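PDB 2YZQ: putative uncharacterized protein PH1780 from Pyrococcus horikoshii, which is of uncharacterised function but binds S-adenosylmethionine and carries four CBS domain repeats, consistent with a role in sensing this ligand. Local coordinates for residues Arg33-Ile47 and Tyr91-Pro103. Numbering follows the deposited sequence.
Sequences RSFPVVNKEGKLVGI and YRRVVVVDSKGKP
Lys-102 reaches across to the turn of residues 39-42 along its whole length. CB and CG pass over the carbonyl oxygen of Gly-42, with CG 3.3 Å from that O; CD is equally far, 3.8 Å, from the carbonyl oxygens of Gly-42 and Glu-41, and CE moves on to the latter. NZ ends in a weak hydrogen bond to Glu-41 O (2.7 Å) and donates to a water that in turn hydrogen-bonds Glu-41 OE1. CG stands beside the backbone N (chi1 -58°) and the chain is extended beyond it, which gives the ammonium its reach. With alanine in its place, Glu-41 O would probably lose its lysine partner and the bridging water one of its holds. The hairpins of strands 34-38 and 44-49 and of strands 93-97 and 103-108 belong to successive CBS domains, paired as in a Bateman module, and their sheets face each other. Close to the turns, Leu-44 N donates an almost straight bond (179°) to Gly-101 O, 3.0 Å away. Farther in, Leu-44 CD2 meets Val-95 CG1 tip to tip at 3.6 Å, while Pro-103 CG packs against Val-38 CG1 and Leu-44 CD1. Toward the opposite end Ile-47 CD1 rests on Arg-93 CD (3.5 Å), and a water accepts from both Arg-33 NH1 and, weakly, Arg-92 NH2.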
loop_
_atom_site.group_PDB
_atom_site.type_symbol
_atom_site.label_atom_id
_atom_site.label_comp_id
_atom_site.label_asym_id
_atom_site.label_seq_id
_atom_site.Cartn_x
_atom_site.Cartn_y
_atom_site.Cartn_z
ATOM N N ARG A 33 -1.740 12.796 -1.454
ATOM C CA ARG A 33 -0.775 11.888 -2.063
ATOM C C ARG A 33 -0.601 12.226 -3.542
ATOM O O ARG A 33 0.520 12.289 -4.049
ATOM C CB ARG A 33 -1.263 10.448 -1.903
ATOM C CG ARG A 33 -0.208 9.385 -2.143
ATOM C CD ARG A 33 -0.777 8.005 -1.847
ATOM N NE ARG A 33 -1.326 7.922 -0.494
ATOM C CZ ARG A 33 -2.007 6.882 -0.024
ATOM N NH1 ARG A 33 -2.230 5.827 -0.797
ATOM N NH2 ARG A 33 -2.469 6.897 1.219
ATOM N N SER A 34 -1.719 12.441 -4.228
ATOM C CA SER A 34 -1.705 12.783 -5.646
ATOM C C SER A 34 -3.026 13.449 -6.015
ATOM O O SER A 34 -4.021 13.293 -5.309
ATOM C CB SER A 34 -1.504 11.528 -6.499
ATOM O OG SER A 34 -2.590 10.632 -6.358
ATOM N N PHE A 35 -3.031 14.190 -7.117
ATOM C CA PHE A 35 -4.236 14.882 -7.569
ATOM C C PHE A 35 -4.626 14.468 -8.981
ATOM O O PHE A 35 -3.768 14.304 -9.845
ATOM C CB PHE A 35 -4.025 16.401 -7.588
ATOM C CG PHE A 35 -3.701 16.999 -6.254
ATOM C CD1 PHE A 35 -4.601 16.917 -5.199
ATOM C CD2 PHE A 35 -2.504 17.682 -6.063
ATOM C CE1 PHE A 35 -4.313 17.508 -3.969
ATOM C CE2 PHE A 35 -2.207 18.275 -4.839
ATOM C CZ PHE A 35 -3.115 18.188 -3.791
ATOM N N PRO A 36 -5.930 14.272 -9.230
ATOM C CA PRO A 36 -6.327 13.894 -10.589
ATOM C C PRO A 36 -6.108 15.140 -11.449
ATOM O O PRO A 36 -6.299 16.259 -10.972
ATOM C CB PRO A 36 -7.811 13.560 -10.440
ATOM C CG PRO A 36 -7.910 13.093 -9.016
ATOM C CD PRO A 36 -7.046 14.094 -8.287
ATOM N N VAL A 37 -5.696 14.952 -12.697
ATOM C CA VAL A 37 -5.455 16.078 -13.596
ATOM C C VAL A 37 -6.533 16.142 -14.669
ATOM O O VAL A 37 -6.842 15.140 -15.312
ATOM C CB VAL A 37 -4.079 15.961 -14.285
ATOM C CG1 VAL A 37 -3.848 17.161 -15.196
ATOM C CG2 VAL A 37 -2.986 15.872 -13.244
ATOM N N VAL A 38 -7.092 17.332 -14.864
ATOM C CA VAL A 38 -8.149 17.530 -15.849
ATOM C C VAL A 38 -7.861 18.689 -16.798
ATOM O O VAL A 38 -7.008 19.538 -16.524
ATOM C CB VAL A 38 -9.495 17.819 -15.153
ATOM C CG1 VAL A 38 -9.866 16.660 -14.231
ATOM C CG2 VAL A 38 -9.401 19.115 -14.365
ATOM N N ASN A 39 -8.575 18.718 -17.917
ATOM C CA ASN A 39 -8.407 19.801 -18.877
ATOM C C ASN A 39 -9.456 20.873 -18.594
ATOM O O ASN A 39 -10.195 20.781 -17.612
ATOM C CB ASN A 39 -8.530 19.295 -20.322
ATOM C CG ASN A 39 -9.832 18.565 -20.593
ATOM O OD1 ASN A 39 -10.843 18.797 -19.932
ATOM N ND2 ASN A 39 -9.815 17.688 -21.590
ATOM N N LYS A 40 -9.523 21.888 -19.447
ATOM C CA LYS A 40 -10.476 22.970 -19.245
ATOM C C LYS A 40 -11.908 22.467 -19.098
ATOM O O LYS A 40 -12.644 22.939 -18.233
ATOM C CB LYS A 40 -10.395 23.977 -20.397
ATOM C CG LYS A 40 -11.308 25.185 -20.230
ATOM C CD LYS A 40 -10.996 25.947 -18.949
ATOM C CE LYS A 40 -11.879 27.182 -18.801
ATOM N NZ LYS A 40 -11.648 28.175 -19.889
ATOM N N GLU A 41 -12.296 21.513 -19.939
ATOM C CA GLU A 41 -13.640 20.940 -19.893
ATOM C C GLU A 41 -13.864 20.178 -18.588
ATOM O O GLU A 41 -15.000 19.914 -18.203
ATOM C CB GLU A 41 -13.855 19.987 -21.071
ATOM C CG GLU A 41 -14.058 20.661 -22.417
ATOM C CD GLU A 41 -15.336 21.476 -22.473
ATOM O OE1 GLU A 41 -16.403 20.941 -22.103
ATOM O OE2 GLU A 41 -15.274 22.650 -22.892
ATOM N N GLY A 42 -12.777 19.819 -17.912
ATOM C CA GLY A 42 -12.903 19.095 -16.660
ATOM C C GLY A 42 -12.781 17.589 -16.806
ATOM O O GLY A 42 -13.012 16.847 -15.850
ATOM N N LYS A 43 -12.425 17.127 -18.000
ATOM C CA LYS A 43 -12.275 15.698 -18.241
ATOM C C LYS A 43 -10.922 15.222 -17.721
ATOM O O LYS A 43 -9.935 15.953 -17.775
ATOM C CB LYS A 43 -12.385 15.389 -19.736
ATOM C CG LYS A 43 -13.705 15.816 -20.358
ATOM C CD LYS A 43 -13.818 15.325 -21.789
ATOM C CE LYS A 43 -15.126 15.765 -22.424
ATOM N NZ LYS A 43 -15.241 17.248 -22.478
ATOM N N LEU A 44 -10.885 13.994 -17.217
ATOM C CA LEU A 44 -9.652 13.422 -16.690
ATOM C C LEU A 44 -8.626 13.208 -17.798
ATOM O O LEU A 44 -8.941 12.651 -18.850
ATOM C CB LEU A 44 -9.944 12.083 -16.008
ATOM C CG LEU A 44 -8.759 11.362 -15.356
ATOM C CD1 LEU A 44 -8.290 12.121 -14.125
ATOM C CD2 LEU A 44 -9.182 9.951 -14.987
ATOM N N VAL A 45 -7.398 13.653 -17.554
ATOM C CA VAL A 45 -6.324 13.487 -18.523
ATOM C C VAL A 45 -5.114 12.814 -17.880
ATOM O O VAL A 45 -4.119 12.541 -18.551
ATOM C CB VAL A 45 -5.896 14.843 -19.141
ATOM C CG1 VAL A 45 -7.055 15.435 -19.932
ATOM C CG2 VAL A 45 -5.455 15.805 -18.053
ATOM N N GLY A 46 -5.206 12.539 -16.580
ATOM C CA GLY A 46 -4.107 11.884 -15.885
ATOM C C GLY A 46 -4.069 12.158 -14.393
ATOM O O GLY A 46 -5.026 12.676 -13.821
ATOM N N ILE A 47 -2.961 11.795 -13.755
ATOM C CA ILE A 47 -2.802 12.017 -12.324
ATOM C C ILE A 47 -1.371 12.450 -12.026
ATOM O O ILE A 47 -0.434 12.037 -12.708
ATOM C CB ILE A 47 -3.129 10.737 -11.516
ATOM C CG1 ILE A 47 -3.254 11.074 -10.030
ATOM C CG2 ILE A 47 -2.036 9.698 -11.714
ATOM C CD1 ILE A 47 -3.795 9.934 -9.188
ATOM N N TYR A 91 -0.817 -0.315 -9.698
ATOM C CA TYR A 91 -0.996 1.056 -9.238
ATOM C C TYR A 91 -1.937 1.010 -8.034
ATOM O O TYR A 91 -2.887 0.230 -8.016
ATOM C CB TYR A 91 -1.578 1.908 -10.370
ATOM C CG TYR A 91 -1.402 3.395 -10.178
ATOM C CD1 TYR A 91 -0.133 3.958 -10.031
ATOM C CD2 TYR A 91 -2.505 4.245 -10.142
ATOM C CE1 TYR A 91 0.029 5.331 -9.851
ATOM C CE2 TYR A 91 -2.354 5.612 -9.962
ATOM C CZ TYR A 91 -1.089 6.151 -9.816
ATOM O OH TYR A 91 -0.950 7.506 -9.629
ATOM N N ARG A 92 -1.672 1.852 -7.040
ATOM C CA ARG A 92 -2.449 1.855 -5.801
ATOM C C ARG A 92 -3.736 2.664 -5.748
ATOM O O ARG A 92 -4.307 2.849 -4.673
ATOM C CB ARG A 92 -1.543 2.272 -4.642
ATOM C CG ARG A 92 -0.373 1.321 -4.408
ATOM C CD ARG A 92 0.552 1.842 -3.315
ATOM N NE ARG A 92 -0.128 1.985 -2.029
ATOM C CZ ARG A 92 -0.472 0.970 -1.243
ATOM N NH1 ARG A 92 -0.198 -0.282 -1.604
ATOM N NH2 ARG A 92 -1.094 1.206 -0.095
ATOM N N ARG A 93 -4.201 3.152 -6.887
ATOM C CA ARG A 93 -5.438 3.913 -6.875
ATOM C C ARG A 93 -6.087 3.957 -8.237
ATOM O O ARG A 93 -5.446 3.711 -9.257
ATOM C CB ARG A 93 -5.188 5.339 -6.380
ATOM C CG ARG A 93 -4.354 6.190 -7.313
ATOM C CD ARG A 93 -3.951 7.493 -6.644
ATOM N NE ARG A 93 -3.155 7.262 -5.441
ATOM C CZ ARG A 93 -1.975 6.647 -5.430
ATOM N NH1 ARG A 93 -1.444 6.198 -6.559
ATOM N NH2 ARG A 93 -1.325 6.476 -4.288
ATOM N N VAL A 94 -7.380 4.253 -8.236
ATOM C CA VAL A 94 -8.143 4.364 -9.463
ATOM C C VAL A 94 -8.957 5.644 -9.363
ATOM O O VAL A 94 -9.413 6.015 -8.284
ATOM C CB VAL A 94 -9.108 3.167 -9.664
ATOM C CG1 VAL A 94 -8.320 1.862 -9.681
ATOM C CG2 VAL A 94 -10.161 3.143 -8.564
ATOM N N VAL A 95 -9.108 6.336 -10.482
ATOM C CA VAL A 95 -9.899 7.552 -10.495
ATOM C C VAL A 95 -11.293 7.124 -10.927
ATOM O O VAL A 95 -11.444 6.318 -11.847
ATOM C CB VAL A 95 -9.341 8.593 -11.496
ATOM C CG1 VAL A 95 -10.239 9.833 -11.516
ATOM C CG2 VAL A 95 -7.923 8.982 -11.099
ATOM N N VAL A 96 -12.309 7.638 -10.243
ATOM C CA VAL A 96 -13.688 7.310 -10.565
ATOM C C VAL A 96 -14.237 8.473 -11.380
ATOM O O VAL A 96 -14.172 9.621 -10.946
ATOM C CB VAL A 96 -14.536 7.152 -9.292
ATOM C CG1 VAL A 96 -15.896 6.589 -9.648
ATOM C CG2 VAL A 96 -13.815 6.251 -8.289
ATOM N N VAL A 97 -14.754 8.181 -12.568
ATOM C CA VAL A 97 -15.290 9.235 -13.420
ATOM C C VAL A 97 -16.761 9.012 -13.725
ATOM O O VAL A 97 -17.289 7.912 -13.538
ATOM C CB VAL A 97 -14.521 9.322 -14.766
ATOM C CG1 VAL A 97 -13.038 9.545 -14.508
ATOM C CG2 VAL A 97 -14.743 8.050 -15.580
ATOM N N ASP A 98 -17.423 10.068 -14.187
ATOM C CA ASP A 98 -18.827 9.977 -14.545
ATOM C C ASP A 98 -18.935 9.762 -16.049
ATOM O O ASP A 98 -17.937 9.485 -16.714
ATOM C CB ASP A 98 -19.586 11.249 -14.135
ATOM C CG ASP A 98 -18.973 12.524 -14.703
ATOM O OD1 ASP A 98 -18.321 12.469 -15.767
ATOM O OD2 ASP A 98 -19.165 13.596 -14.083
ATOM N N SER A 99 -20.146 9.893 -16.580
ATOM C CA SER A 99 -20.379 9.707 -18.007
ATOM C C SER A 99 -19.538 10.660 -18.851
ATOM O O SER A 99 -19.066 10.293 -19.928
ATOM C CB SER A 99 -21.861 9.916 -18.328
ATOM O OG SER A 99 -22.131 9.631 -19.689
ATOM N N LYS A 100 -19.354 11.881 -18.357
ATOM C CA LYS A 100 -18.579 12.895 -19.069
ATOM C C LYS A 100 -17.075 12.668 -18.956
ATOM O O LYS A 100 -16.283 13.463 -19.465
ATOM C CB LYS A 100 -18.916 14.288 -18.530
ATOM C CG LYS A 100 -20.374 14.707 -18.706
ATOM C CD LYS A 100 -20.641 16.031 -17.998
ATOM C CE LYS A 100 -22.105 16.438 -18.089
ATOM N NZ LYS A 100 -22.384 17.681 -17.315
ATOM N N GLY A 101 -16.683 11.586 -18.288
ATOM C CA GLY A 101 -15.271 11.288 -18.121
ATOM C C GLY A 101 -14.610 12.229 -17.132
ATOM O O GLY A 101 -13.385 12.371 -17.117
ATOM N N LYS A 102 -15.425 12.872 -16.303
ATOM C CA LYS A 102 -14.935 13.810 -15.299
ATOM C C LYS A 102 -14.805 13.115 -13.948
ATOM O O LYS A 102 -15.670 12.332 -13.561
ATOM C CB LYS A 102 -15.887 15.004 -15.186
ATOM C CG LYS A 102 -16.076 15.745 -16.504
ATOM C CD LYS A 102 -16.780 17.078 -16.304
ATOM C CE LYS A 102 -16.933 17.808 -17.635
ATOM N NZ LYS A 102 -17.524 19.171 -17.487
ATOM N N PRO A 103 -13.723 13.401 -13.210
ATOM C CA PRO A 103 -13.479 12.791 -11.897
ATOM C C PRO A 103 -14.527 13.132 -10.843
ATOM O O PRO A 103 -14.785 14.307 -10.569
ATOM C CB PRO A 103 -12.096 13.327 -11.514
ATOM C CG PRO A 103 -11.459 13.647 -12.837
ATOM C CD PRO A 103 -12.599 14.272 -13.594
HETATM O O HOH W 1 -3.563 3.364 -0.308
HETATM O O HOH W 2 -0.393 4.668 -2.317
HETATM O O HOH W 3 -17.736 19.563 -20.121
#